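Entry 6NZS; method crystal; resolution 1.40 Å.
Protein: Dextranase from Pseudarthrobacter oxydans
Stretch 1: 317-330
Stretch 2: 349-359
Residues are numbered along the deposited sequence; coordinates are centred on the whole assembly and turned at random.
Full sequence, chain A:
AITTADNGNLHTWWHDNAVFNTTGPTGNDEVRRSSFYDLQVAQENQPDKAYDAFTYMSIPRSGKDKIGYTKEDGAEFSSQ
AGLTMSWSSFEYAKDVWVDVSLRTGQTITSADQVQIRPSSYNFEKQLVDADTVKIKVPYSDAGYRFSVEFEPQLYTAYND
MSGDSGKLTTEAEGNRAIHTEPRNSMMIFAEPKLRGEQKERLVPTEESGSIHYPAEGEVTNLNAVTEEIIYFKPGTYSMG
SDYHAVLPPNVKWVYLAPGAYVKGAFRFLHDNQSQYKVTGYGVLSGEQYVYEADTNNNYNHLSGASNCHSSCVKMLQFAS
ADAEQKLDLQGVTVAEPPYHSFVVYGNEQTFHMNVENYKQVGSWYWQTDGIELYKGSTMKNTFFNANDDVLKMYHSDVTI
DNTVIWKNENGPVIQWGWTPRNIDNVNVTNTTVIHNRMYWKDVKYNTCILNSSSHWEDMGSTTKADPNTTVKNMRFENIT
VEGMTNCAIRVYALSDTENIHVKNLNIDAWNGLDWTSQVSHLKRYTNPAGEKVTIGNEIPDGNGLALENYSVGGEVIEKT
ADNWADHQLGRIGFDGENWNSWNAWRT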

# COMPACT_ATOMS: atom_id res chain seq x y z
N GLN A 317 -6.47 -9.37 11.45
CA GLN A 317 -6.11 -10.78 11.38
C GLN A 317 -7.37 -11.62 11.48
O GLN A 317 -8.28 -11.30 12.25
N PHE A 318 -7.41 -12.70 10.70
CA PHE A 318 -8.55 -13.60 10.66
C PHE A 318 -8.07 -15.04 10.75
O PHE A 318 -6.91 -15.35 10.48
N ALA A 319 -9.01 -15.91 11.14
CA ALA A 319 -8.79 -17.35 11.18
C ALA A 319 -9.74 -18.00 10.20
O ALA A 319 -10.94 -17.69 10.18
N SER A 320 -9.21 -18.90 9.37
CA SER A 320 -9.99 -19.58 8.34
C SER A 320 -10.18 -21.04 8.72
O SER A 320 -9.19 -21.77 8.89
N ALA A 321 -11.44 -21.46 8.85
CA ALA A 321 -11.76 -22.86 9.06
C ALA A 321 -11.68 -23.60 7.74
O ALA A 321 -11.54 -23.00 6.67
N ASP A 322 -11.76 -24.93 7.80
CA ASP A 322 -11.83 -25.69 6.55
C ASP A 322 -13.04 -25.28 5.72
O ASP A 322 -12.98 -25.24 4.49
N ALA A 323 -14.16 -24.96 6.39
CA ALA A 323 -15.36 -24.55 5.68
C ALA A 323 -15.11 -23.29 4.86
O ALA A 323 -14.26 -22.45 5.20
N GLU A 324 -15.85 -23.17 3.76
CA GLU A 324 -15.77 -22.00 2.89
C GLU A 324 -16.27 -20.77 3.63
O GLU A 324 -17.33 -20.79 4.25
N GLN A 325 -15.50 -19.68 3.55
CA GLN A 325 -15.84 -18.45 4.25
C GLN A 325 -15.54 -17.27 3.34
O GLN A 325 -14.76 -17.39 2.39
N LYS A 326 -16.15 -16.14 3.65
CA LYS A 326 -15.96 -14.92 2.89
C LYS A 326 -15.68 -13.76 3.83
O LYS A 326 -16.16 -13.73 4.97
N LEU A 327 -14.89 -12.80 3.35
CA LEU A 327 -14.66 -11.54 4.04
C LEU A 327 -14.88 -10.41 3.05
O LEU A 327 -14.29 -10.44 1.97
N ASP A 328 -15.74 -9.46 3.39
CA ASP A 328 -15.80 -8.18 2.70
C ASP A 328 -14.96 -7.19 3.50
O ASP A 328 -15.23 -6.97 4.68
N LEU A 329 -13.96 -6.61 2.85
CA LEU A 329 -13.08 -5.63 3.48
C LEU A 329 -13.21 -4.39 2.61
O LEU A 329 -12.76 -4.38 1.47
N GLN A 330 -13.86 -3.35 3.14
CA GLN A 330 -14.24 -2.21 2.31
C GLN A 330 -14.03 -0.92 3.07
O GLN A 330 -14.23 -0.86 4.29
N GLN A 349 -7.04 -21.79 1.54
CA GLN A 349 -7.77 -21.98 0.30
C GLN A 349 -9.27 -21.78 0.43
O GLN A 349 -9.98 -21.86 -0.58
N THR A 350 -9.78 -21.51 1.63
CA THR A 350 -11.23 -21.40 1.84
C THR A 350 -11.60 -20.11 2.56
O THR A 350 -12.54 -20.07 3.36
N PHE A 351 -10.89 -19.02 2.27
CA PHE A 351 -11.16 -17.72 2.89
C PHE A 351 -11.14 -16.67 1.78
O PHE A 351 -10.10 -16.10 1.45
N HIS A 352 -12.31 -16.40 1.22
CA HIS A 352 -12.41 -15.67 -0.04
C HIS A 352 -12.70 -14.20 0.23
O HIS A 352 -13.76 -13.86 0.78
N MET A 353 -11.78 -13.34 -0.18
CA MET A 353 -11.82 -11.93 0.18
C MET A 353 -12.37 -11.09 -0.96
O MET A 353 -12.07 -11.33 -2.14
N ASN A 354 -13.18 -10.09 -0.61
CA ASN A 354 -13.70 -9.11 -1.55
C ASN A 354 -13.30 -7.75 -0.98
O ASN A 354 -13.96 -7.23 -0.07
N VAL A 355 -12.21 -7.19 -1.51
CA VAL A 355 -11.59 -5.98 -0.97
C VAL A 355 -11.87 -4.83 -1.93
O VAL A 355 -11.62 -4.95 -3.13
N GLU A 356 -12.36 -3.71 -1.41
CA GLU A 356 -12.54 -2.57 -2.29
C GLU A 356 -12.49 -1.27 -1.51
O GLU A 356 -12.93 -1.19 -0.36
N ASN A 357 -11.96 -0.23 -2.17
CA ASN A 357 -11.96 1.12 -1.61
C ASN A 357 -11.29 1.15 -0.25
O ASN A 357 -11.77 1.78 0.70
N TYR A 358 -10.15 0.45 -0.18
CA TYR A 358 -9.36 0.22 1.02
C TYR A 358 -8.03 0.93 0.83
O TYR A 358 -7.49 0.95 -0.29
N LYS A 359 -7.52 1.54 1.90
CA LYS A 359 -6.29 2.33 1.81
C LYS A 359 -5.37 2.01 2.98
O LYS A 359 -5.82 1.76 4.10

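Side-chain packing between residues 317-330 and 349-359 of the dextranase. Strands 325-330 and 351-356 run parallel, from Q325 beside F351 to Q330 beside E356, and backbone hydrogen bonds such as H352 N to Q325 O (2.9 Å) and N354 N to L327 O (2.8 Å) fix the register. Along each extended strand the side chains alternate between two faces: Q325, L327, L329, F351, M353 and V355 share one, while K326, D328, Q330, H352, N354 and E356 share the other.

Apolar contacts dominate the first face. F351 (chi1 t, -163°; chi2 85°) is buried and gives up more area to the opposing stretch than any other residue. Its CZ lies 3.6 Å from CB of F318 (chi1 m), whose CA-to-CB bond points toward the second stretch; the two rings meet obliquely, with centroids 5.6 Å apart and planes at 42°. L327 (t, p) brings CB to 3.8 Å from F351 CE2, and its CD2 reaches to 4.3 Å from CG of M353 (m, t, p). L329, also t, p, sets CD2 4.1 Å from CG1 of V355 (t). The same methyl sits over one face of the Y358 ring (chi1 t), 26° off the normal, in a CH-pi contact with CD2 4.2 Å from the ring centroid.

Polar groups border this cluster. Q325 (m, t) turns back within its own stretch, where its OE1 accepts a hydrogen bond from A321 N at 2.7 Å; OE1 also lies at the edge of the F351 ring, 3.9 Å from CD1. S320 (t) points toward the second stretch and places OG 3.4 Å from F351 CB. T350 (p) points into the turn before strand 325-330, where its OG1 lies 2.8 Å from A321 O, 3.2 Å from D322 O, 3.3 Å from A323 O and 3.5 Å from S320 OG; any hydrogen bond here is weak, and which of them takes the proton is open.

On the other face, the contacts mix carbon and polar atoms. H352 (m) receives CG of E324 (t, t) at its ring edge, with CG 3.8 Å from CD2. K326 begins m, t, but its end leads away from the second stretch. D328 (m) approaches N354 (t), OD1 lying 3.6 Å from CB, and one water bridges their polar ends: it donates to D328 OD1 at 2.7 Å and accepts from N354 ND2 at 2.9 Å. Q330 (t, m) and E356 (p, t) pack CG against CG at 3.8 Å, while Q330 OE1 and E356 OE2 find hydrogen bonds elsewhere in the structure.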

# COMPACT_ATOMS: atom_id res chain seq x y z
CB GLN A 317 -5.13 -11.17 12.50
CG GLN A 317 -4.89 -12.67 12.58
CD GLN A 317 -3.68 -13.02 13.41
OE1 GLN A 317 -2.82 -12.17 13.67
NE2 GLN A 317 -3.59 -14.28 13.85
CB PHE A 318 -9.33 -13.43 9.36
CG PHE A 318 -10.00 -12.10 9.25
CD1 PHE A 318 -9.30 -10.99 8.77
CD2 PHE A 318 -11.31 -11.95 9.64
CE1 PHE A 318 -9.93 -9.76 8.68
CE2 PHE A 318 -11.93 -10.73 9.55
CZ PHE A 318 -11.25 -9.63 9.07
CB ALA A 319 -9.05 -17.88 12.59
CB SER A 320 -9.30 -19.48 6.97
OG SER A 320 -10.04 -20.20 5.99
CB ALA A 321 -13.18 -22.98 9.63
CB ASP A 322 -11.86 -27.19 6.84
CG ASP A 322 -10.48 -27.76 7.07
OD1 ASP A 322 -9.49 -27.15 6.62
OD2 ASP A 322 -10.38 -28.83 7.71
CB ALA A 323 -16.49 -24.27 6.68
CB GLU A 324 -16.62 -22.23 1.64
CG GLU A 324 -16.75 -21.01 0.73
CD GLU A 324 -17.71 -21.24 -0.43
OE1 GLU A 324 -18.80 -20.63 -0.43
OE2 GLU A 324 -17.38 -22.04 -1.33
CB GLN A 325 -15.01 -18.30 5.53
CG GLN A 325 -15.30 -19.36 6.60
CD GLN A 325 -14.21 -19.41 7.65
OE1 GLN A 325 -13.09 -19.85 7.39
NE2 GLN A 325 -14.52 -18.92 8.85
CB LYS A 326 -17.19 -14.58 2.05
CG LYS A 326 -17.53 -15.65 1.02
CD LYS A 326 -18.86 -15.34 0.35
CE LYS A 326 -18.67 -14.70 -1.00
NZ LYS A 326 -19.58 -15.28 -2.02
CB LEU A 327 -13.22 -11.45 4.57
CG LEU A 327 -12.74 -10.04 4.95
CD1 LEU A 327 -13.47 -9.56 6.19
CD2 LEU A 327 -11.24 -10.03 5.18
CB ASP A 328 -17.24 -7.65 2.62
CG ASP A 328 -18.12 -8.46 1.69
OD1 ASP A 328 -17.62 -9.40 1.05
OD2 ASP A 328 -19.34 -8.15 1.63
CB LEU A 329 -11.64 -6.15 3.49
CG LEU A 329 -10.55 -5.17 3.95
CD1 LEU A 329 -10.80 -4.68 5.37
CD2 LEU A 329 -9.17 -5.83 3.84
CB GLN A 330 -15.72 -2.33 1.90
CG GLN A 330 -16.26 -1.21 0.98
CD GLN A 330 -16.72 0.01 1.76
OE1 GLN A 330 -16.94 -0.05 2.97
NE2 GLN A 330 -16.87 1.14 1.05
CB GLN A 349 -7.47 -23.37 -0.28
CG GLN A 349 -6.02 -23.56 -0.72
CD GLN A 349 -5.83 -24.81 -1.57
OE1 GLN A 349 -6.72 -25.19 -2.34
NE2 GLN A 349 -4.67 -25.44 -1.45
CB THR A 350 -11.78 -22.62 2.57
OG1 THR A 350 -11.21 -22.68 3.88
CG2 THR A 350 -11.47 -23.91 1.81
CB PHE A 351 -10.14 -17.41 3.98
CG PHE A 351 -10.58 -16.31 4.91
CD1 PHE A 351 -11.39 -16.59 6.00
CD2 PHE A 351 -10.19 -15.00 4.68
CE1 PHE A 351 -11.81 -15.58 6.84
CE2 PHE A 351 -10.59 -13.99 5.52
CZ PHE A 351 -11.40 -14.27 6.60
CB HIS A 352 -13.47 -16.32 -0.92
CG HIS A 352 -13.26 -17.79 -1.08
ND1 HIS A 352 -12.11 -18.31 -1.64
CD2 HIS A 352 -14.01 -18.85 -0.69
CE1 HIS A 352 -12.18 -19.63 -1.62
NE2 HIS A 352 -13.32 -19.99 -1.05
CB MET A 353 -10.42 -11.43 0.53
CG MET A 353 -9.82 -12.19 1.70
SD MET A 353 -8.04 -11.97 1.82
CE MET A 353 -7.94 -10.18 1.78
CB ASN A 354 -15.22 -9.25 -1.68
CG ASN A 354 -15.83 -8.23 -2.62
OD1 ASN A 354 -15.13 -7.54 -3.35
ND2 ASN A 354 -17.15 -8.13 -2.60
CB VAL A 355 -10.07 -6.18 -0.81
CG1 VAL A 355 -9.45 -4.95 -0.16
CG2 VAL A 355 -9.76 -7.43 0.01
CB GLU A 356 -13.83 -2.65 -3.10
CG GLU A 356 -15.06 -2.63 -2.28
CD GLU A 356 -16.17 -3.42 -2.95
OE1 GLU A 356 -16.31 -3.34 -4.19
OE2 GLU A 356 -16.89 -4.12 -2.25
CB ASN A 357 -13.35 1.73 -1.62
CG ASN A 357 -13.85 1.92 -3.04
OD1 ASN A 357 -14.33 0.98 -3.67
ND2 ASN A 357 -13.65 3.12 -3.57
CB TYR A 358 -9.15 -1.29 1.16
CG TYR A 358 -8.14 -1.72 2.18
CD1 TYR A 358 -8.51 -1.93 3.51
CD2 TYR A 358 -6.82 -1.97 1.82
CE1 TYR A 358 -7.59 -2.35 4.45
CE2 TYR A 358 -5.90 -2.39 2.76
CZ TYR A 358 -6.29 -2.57 4.07
OH TYR A 358 -5.38 -3.00 5.00
CB LYS A 359 -6.56 3.84 1.81
CG LYS A 359 -7.59 4.31 0.79
CD LYS A 359 -8.99 4.35 1.43
CE LYS A 359 -10.07 4.53 0.41
NZ LYS A 359 -11.36 4.62 1.13
O HOH W 1 -18.98 -9.99 -1.24